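PDB 3BPD: DUF211 domain-containing protein from Archaeoglobus fulgidus DSM 4304, which is of unknown function but binds magnesium ions and assembles into a heptamer. Local coordinates for residues 8-14 with 75-81; 34-40 with 51-57. The protein carries 1 engineered substitution. All coordinates share one frame; numbering follows the deposited sequence.

Contact 1. Residues 8-14 with 75-81. With MG (magnesium ion), chain Y.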
loop_
_atom_site.group_PDB
_atom_site.type_symbol
_atom_site.label_atom_id
_atom_site.label_comp_id
_atom_site.label_asym_id
_atom_site.label_seq_id
_atom_site.Cartn_x
_atom_site.Cartn_y
_atom_site.Cartn_z
ATOM N N ARG F 8 -1.859 22.838 2.479
ATOM C CA ARG F 8 -0.663 22.169 1.986
ATOM C C ARG F 8 -0.263 22.627 0.574
ATOM O O ARG F 8 -1.107 22.835 -0.303
ATOM C CB ARG F 8 -0.870 20.647 2.012
ATOM C CG ARG F 8 0.422 19.843 1.937
ATOM C CD ARG F 8 0.147 18.351 1.985
ATOM N NE ARG F 8 -0.515 17.894 0.770
ATOM C CZ ARG F 8 -1.100 16.709 0.634
ATOM N NH1 ARG F 8 -1.105 15.851 1.642
ATOM N NH2 ARG F 8 -1.696 16.392 -0.506
ATOM N N LEU F 9 1.036 22.790 0.368
ATOM C CA LEU F 9 1.559 23.217 -0.922
ATOM C C LEU F 9 2.751 22.349 -1.335
ATOM O O LEU F 9 3.580 21.961 -0.508
ATOM C CB LEU F 9 2.020 24.685 -0.854
ATOM C CG LEU F 9 0.972 25.756 -0.564
ATOM C CD1 LEU F 9 1.624 27.074 -0.165
ATOM C CD2 LEU F 9 0.116 25.929 -1.797
ATOM N N VAL F 10 2.824 22.009 -2.613
ATOM C CA VAL F 10 3.972 21.264 -3.094
ATOM C C VAL F 10 4.545 22.213 -4.130
ATOM O O VAL F 10 3.959 22.438 -5.180
ATOM C CB VAL F 10 3.589 19.902 -3.731
ATOM C CG1 VAL F 10 4.821 19.288 -4.399
ATOM C CG2 VAL F 10 3.039 18.954 -2.656
ATOM N N LEU F 11 5.676 22.806 -3.799
ATOM C CA LEU F 11 6.299 23.757 -4.690
ATOM C C LEU F 11 7.519 23.230 -5.428
ATOM O O LEU F 11 8.405 22.625 -4.837
ATOM C CB LEU F 11 6.681 25.004 -3.897
ATOM C CG LEU F 11 5.519 25.611 -3.109
ATOM C CD1 LEU F 11 5.942 26.932 -2.512
ATOM C CD2 LEU F 11 4.322 25.805 -4.028
ATOM N N ASP F 12 7.547 23.439 -6.736
ATOM C CA ASP F 12 8.694 23.035 -7.529
ATOM C C ASP F 12 9.606 24.251 -7.512
ATOM O O ASP F 12 9.261 25.299 -8.063
ATOM C CB ASP F 12 8.295 22.740 -8.967
ATOM C CG ASP F 12 9.494 22.584 -9.868
ATOM O OD1 ASP F 12 9.311 22.594 -11.102
ATOM O OD2 ASP F 12 10.626 22.451 -9.340
ATOM N N VAL F 13 10.768 24.114 -6.887
ATOM C CA VAL F 13 11.694 25.229 -6.788
ATOM C C VAL F 13 13.094 24.987 -7.349
ATOM O O VAL F 13 13.674 23.917 -7.172
ATOM C CB VAL F 13 11.821 25.685 -5.317
ATOM C CG1 VAL F 13 12.934 26.699 -5.168
ATOM C CG2 VAL F 13 10.506 26.286 -4.854
ATOM N N LEU F 14 13.615 25.995 -8.047
ATOM C CA LEU F 14 14.964 25.951 -8.598
ATOM C C LEU F 14 15.748 26.965 -7.766
ATOM O O LEU F 14 15.233 28.031 -7.435
ATOM C CB LEU F 14 14.978 26.369 -10.068
ATOM C CG LEU F 14 16.378 26.521 -10.680
ATOM C CD1 LEU F 14 16.942 25.146 -11.036
ATOM C CD2 LEU F 14 16.308 27.400 -11.915
ATOM N N VAL F 75 13.592 30.216 -6.524
ATOM C CA VAL F 75 12.522 30.670 -7.388
ATOM C C VAL F 75 11.511 29.530 -7.522
ATOM O O VAL F 75 11.887 28.372 -7.646
ATOM C CB VAL F 75 13.062 31.082 -8.787
ATOM C CG1 VAL F 75 13.721 29.898 -9.471
ATOM C CG2 VAL F 75 11.927 31.625 -9.641
ATOM N N ILE F 76 10.230 29.877 -7.465
ATOM C CA ILE F 76 9.134 28.921 -7.585
ATOM C C ILE F 76 8.776 28.754 -9.061
ATOM O O ILE F 76 8.185 29.644 -9.663
ATOM C CB ILE F 76 7.871 29.422 -6.846
ATOM C CG1 ILE F 76 8.167 29.593 -5.354
ATOM C CG2 ILE F 76 6.727 28.460 -7.062
ATOM C CD1 ILE F 76 7.020 30.169 -4.570
ATOM N N HIS F 77 9.135 27.619 -9.646
ATOM C CA HIS F 77 8.832 27.369 -11.040
ATOM C C HIS F 77 7.387 26.992 -11.226
ATOM O O HIS F 77 6.785 27.294 -12.247
ATOM C CB HIS F 77 9.723 26.263 -11.571
ATOM C CG HIS F 77 11.078 26.739 -11.972
ATOM N ND1 HIS F 77 12.086 25.882 -12.358
ATOM C CD2 HIS F 77 11.592 27.989 -12.052
ATOM C CE1 HIS F 77 13.161 26.586 -12.658
ATOM N NE2 HIS F 77 12.888 27.867 -12.481
ATOM N N SER F 78 6.826 26.322 -10.235
ATOM C CA SER F 78 5.438 25.918 -10.327
ATOM C C SER F 78 4.883 25.367 -9.014
ATOM O O SER F 78 5.616 24.804 -8.199
ATOM C CB SER F 78 5.287 24.864 -11.417
ATOM O OG SER F 78 5.917 23.673 -11.014
ATOM N N VAL F 79 3.581 25.547 -8.827
ATOM C CA VAL F 79 2.870 25.064 -7.653
ATOM C C VAL F 79 2.292 23.734 -8.114
ATOM O O VAL F 79 1.348 23.712 -8.884
ATOM C CB VAL F 79 1.731 26.050 -7.283
ATOM C CG1 VAL F 79 0.969 25.551 -6.071
ATOM C CG2 VAL F 79 2.312 27.437 -7.030
ATOM N N ASP F 80 2.843 22.621 -7.660
ATOM C CA ASP F 80 2.350 21.332 -8.136
ATOM C C ASP F 80 1.138 20.768 -7.409
ATOM O O ASP F 80 0.430 19.919 -7.948
ATOM C CB ASP F 80 3.486 20.304 -8.164
ATOM C CG ASP F 80 4.665 20.763 -9.013
ATOM O OD1 ASP F 80 4.470 21.550 -9.957
ATOM O OD2 ASP F 80 5.795 20.327 -8.741
ATOM N N GLU F 81 0.901 21.227 -6.188
ATOM C CA GLU F 81 -0.264 20.780 -5.445
ATOM C C GLU F 81 -0.667 21.810 -4.420
ATOM O O GLU F 81 0.183 22.473 -3.829
ATOM C CB GLU F 81 -0.018 19.457 -4.728
ATOM C CG GLU F 81 -1.292 18.623 -4.647
ATOM C CD GLU F 81 -1.280 17.565 -3.560
ATOM O OE1 GLU F 81 -2.003 16.558 -3.715
ATOM O OE2 GLU F 81 -0.574 17.743 -2.544
HETATM MG MG MG Y . 7.398 22.364 -12.220
#

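Contact 2. Residues 34-40 with 51-57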
loop_
_atom_site.group_PDB
_atom_site.type_symbol
_atom_site.label_atom_id
_atom_site.label_comp_id
_atom_site.label_asym_id
_atom_site.label_seq_id
_atom_site.Cartn_x
_atom_site.Cartn_y
_atom_site.Cartn_z
ATOM N N VAL F 34 2.929 27.017 10.365
ATOM C CA VAL F 34 3.529 25.933 9.618
ATOM C C VAL F 34 3.768 24.754 10.553
ATOM O O VAL F 34 4.534 24.845 11.510
ATOM C CB VAL F 34 4.845 26.380 8.940
ATOM C CG1 VAL F 34 5.700 25.175 8.566
ATOM C CG2 VAL F 34 4.515 27.172 7.691
ATOM N N ASP F 35 3.077 23.653 10.276
ATOM C CA ASP F 35 3.187 22.434 11.069
ATOM C C ASP F 35 4.456 21.662 10.753
ATOM O O ASP F 35 5.017 20.997 11.620
ATOM C CB ASP F 35 1.988 21.529 10.800
ATOM C CG ASP F 35 0.714 22.031 11.454
ATOM O OD1 ASP F 35 -0.384 21.615 11.007
ATOM O OD2 ASP F 35 0.810 22.824 12.421
ATOM N N GLY F 36 4.894 21.736 9.501
ATOM C CA GLY F 36 6.094 21.029 9.102
ATOM C C GLY F 36 6.498 21.312 7.667
ATOM O O GLY F 36 5.713 21.854 6.885
ATOM N N VAL F 37 7.729 20.943 7.324
ATOM C CA VAL F 37 8.246 21.164 5.984
ATOM C C VAL F 37 9.091 20.003 5.491
ATOM O O VAL F 37 9.906 19.451 6.222
ATOM C CB VAL F 37 9.118 22.428 5.925
ATOM C CG1 VAL F 37 9.653 22.626 4.518
ATOM C CG2 VAL F 37 8.314 23.632 6.351
ATOM N N ASN F 38 8.881 19.629 4.240
ATOM C CA ASN F 38 9.662 18.567 3.647
ATOM C C ASN F 38 10.288 19.073 2.364
ATOM O O ASN F 38 9.608 19.567 1.459
ATOM C CB ASN F 38 8.806 17.347 3.331
ATOM C CG ASN F 38 9.591 16.271 2.597
ATOM O OD1 ASN F 38 10.104 16.500 1.501
ATOM N ND2 ASN F 38 9.694 15.094 3.201
ATOM N N ILE F 39 11.600 18.975 2.293
ATOM C CA ILE F 39 12.275 19.404 1.094
ATOM C C ILE F 39 12.948 18.204 0.447
ATOM O O ILE F 39 13.828 17.564 1.024
ATOM C CB ILE F 39 13.282 20.522 1.384
ATOM C CG1 ILE F 39 12.530 21.753 1.887
ATOM C CG2 ILE F 39 14.015 20.890 0.118
ATOM C CD1 ILE F 39 13.382 22.969 2.047
ATOM N N HIS F 40 12.483 17.880 -0.750
ATOM C CA HIS F 40 13.028 16.762 -1.493
ATOM C C HIS F 40 13.939 17.250 -2.617
ATOM O O HIS F 40 13.574 18.154 -3.378
ATOM C CB HIS F 40 11.898 15.937 -2.084
ATOM C CG HIS F 40 12.372 14.828 -2.963
ATOM N ND1 HIS F 40 12.940 13.676 -2.463
ATOM C CD2 HIS F 40 12.410 14.715 -4.312
ATOM C CE1 HIS F 40 13.307 12.899 -3.466
ATOM N NE2 HIS F 40 12.997 13.508 -4.597
ATOM N N ILE F 51 14.429 21.293 -6.428
ATOM C CA ILE F 51 13.921 20.671 -5.216
ATOM C C ILE F 51 12.396 20.757 -5.117
ATOM O O ILE F 51 11.788 21.701 -5.626
ATOM C CB ILE F 51 14.554 21.345 -3.961
ATOM C CG1 ILE F 51 14.160 22.828 -3.902
ATOM C CG2 ILE F 51 16.071 21.233 -4.014
ATOM C CD1 ILE F 51 14.737 23.583 -2.700
ATOM N N LYS F 52 11.786 19.761 -4.472
ATOM C CA LYS F 52 10.335 19.733 -4.258
ATOM C C LYS F 52 10.067 20.093 -2.785
ATOM O O LYS F 52 10.562 19.418 -1.881
ATOM C CB LYS F 52 9.769 18.337 -4.557
ATOM C CG LYS F 52 8.728 18.314 -5.657
ATOM C CD LYS F 52 9.369 18.520 -7.026
ATOM C CE LYS F 52 8.343 18.531 -8.146
ATOM N NZ LYS F 52 9.009 18.273 -9.454
ATOM N N ILE F 53 9.298 21.155 -2.547
ATOM C CA ILE F 53 8.984 21.585 -1.182
ATOM C C ILE F 53 7.529 21.301 -0.809
ATOM O O ILE F 53 6.607 21.720 -1.503
ATOM C CB ILE F 53 9.227 23.100 -0.982
ATOM C CG1 ILE F 53 10.711 23.444 -1.193
ATOM C CG2 ILE F 53 8.797 23.508 0.419
ATOM C CD1 ILE F 53 11.034 24.956 -1.143
ATOM N N THR F 54 7.334 20.578 0.287
ATOM C CA THR F 54 6.000 20.257 0.758
ATOM C C THR F 54 5.836 20.963 2.098
ATOM O O THR F 54 6.599 20.719 3.038
ATOM C CB THR F 54 5.815 18.732 0.965
ATOM O OG1 THR F 54 6.020 18.056 -0.273
ATOM C CG2 THR F 54 4.410 18.413 1.465
ATOM N N ILE F 55 4.846 21.848 2.168
ATOM C CA ILE F 55 4.553 22.604 3.375
ATOM C C ILE F 55 3.176 22.253 3.911
ATOM O O ILE F 55 2.173 22.320 3.193
ATOM C CB ILE F 55 4.584 24.105 3.108
ATOM C CG1 ILE F 55 5.895 24.479 2.440
ATOM C CG2 ILE F 55 4.454 24.867 4.409
ATOM C CD1 ILE F 55 5.975 25.926 2.079
ATOM N N LEU F 56 3.147 21.872 5.183
ATOM C CA LEU F 56 1.914 21.512 5.864
ATOM C C LEU F 56 1.624 22.559 6.941
ATOM O O LEU F 56 2.545 23.127 7.523
ATOM C CB LEU F 56 2.056 20.129 6.514
ATOM C CG LEU F 56 0.796 19.616 7.221
ATOM C CD1 LEU F 56 -0.316 19.519 6.189
ATOM C CD2 LEU F 56 1.039 18.276 7.896
ATOM N N GLY F 57 0.347 22.815 7.202
ATOM C CA GLY F 57 -0.012 23.782 8.226
ATOM C C GLY F 57 -1.461 24.209 8.148
ATOM O O GLY F 57 -2.284 23.518 7.540
#

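Contact 1. Residues 8-14 with 75-81
E81 and R8 meet at one end of an antiparallel pair formed by the first and last strands of a ferredoxin-like sheet, a pair in which two classic beta bulges interrupt the register. The extended E81 chain brings OE2 to 2.7 Å from R8 NH2 in a salt bridge, with guanidinium and carboxylate planes only 10° apart; a bend at chi3 (69°) turns the arginine's end to meet it. E81 OE1 accepts a hydrogen bond from ND2 of N38 of the second subunit. At the first bulge D80 and E81 both face V10, whose O accepts a 2.7 Å bond from D80 N and a weak one from E81 N. The other bulge sets H77 and S78 against D12. There the magnesium ion is held 2.2 Å from D12 OD1 and 2.3 Å from S78 OG, so both strands contribute a ligand. S78 OG also donates to D80 OD1, on the syn side, at 2.8 Å. Placing an alanine at D80 would probably leave that hydroxyl without its acceptor, its orientation less fixed beside the metal, and deprive K52 of a weak, long ion pair. Past the metal site, L14 exchanges two backbone bonds with V75 and rests its CB 3.8 Å from V75 CG1.

Contact 2. Residues 34-40 with 51-57
I51 packs against I39 where the beta hairpin of strands 34-44 and 48-57 in the ferredoxin-like sheet settles into regular antiparallel pairing. With chi1 at 62°, its CG1 lies between backbone N and carbonyl carbon, and CD1 comes 4.0 Å from I39 CG2, the two side chains meeting at a slant. K52 then forms a hydrogen-bonded pair with H40: each backbone N-H approaches the other's carbonyl in the carbonyl plane, H40 N standing 2.7 Å from K52 O. The lysine's CB sits at the edge of the H40 imidazole, near its plane, while its bent chain leads the amine away. I53 returns to the face covered by the helices, where its CG1 lies alongside I39 CG1 at 4.0 Å and I69 of helix 62-71 adds to the apolar layer. Next, T54 N gives a nearly straight bond (171°) to N38 O, and the two CB atoms on the far face are 4.1 Å apart; the N38 amide reaches into the subunit interface, where ND2 hydrogen-bonds to E81 OE1 and V89 O of the third subunit. I55 again turns inward, with CG2 4.0 Å from V34 CG2 and I65 close by. At L56 the rhythm breaks in a classic bulge: D35 and G36 both face it, and its O accepts from D35 N at 2.9 Å and more weakly from G36 N. G57 closes the walk in a non-hydrogen-bonded pair with V34, and D35 OD1 lies 3.5 Å from G57 CA.

In the fold
Strands 6-16 and 48-57 are neighbours in the one sheet, and through them contact 2, nested along the chain within the loop closed by contact 1, joins it directly: L11 N probably bonds to I53 O. Contact 2 is the buried one, its isoleucines and valines forming an apolar layer beneath the helices. Contact 1 is only partly buried; L11, V13, I76 and V79 add to the same layer, but its opposite face carries the metal ligands and charged groups among apolar side chains, and two bulges interrupt its pairing against one in contact 2. At both outer strands, backbone pairing with a neighbouring subunit carries the sheet on across the interface.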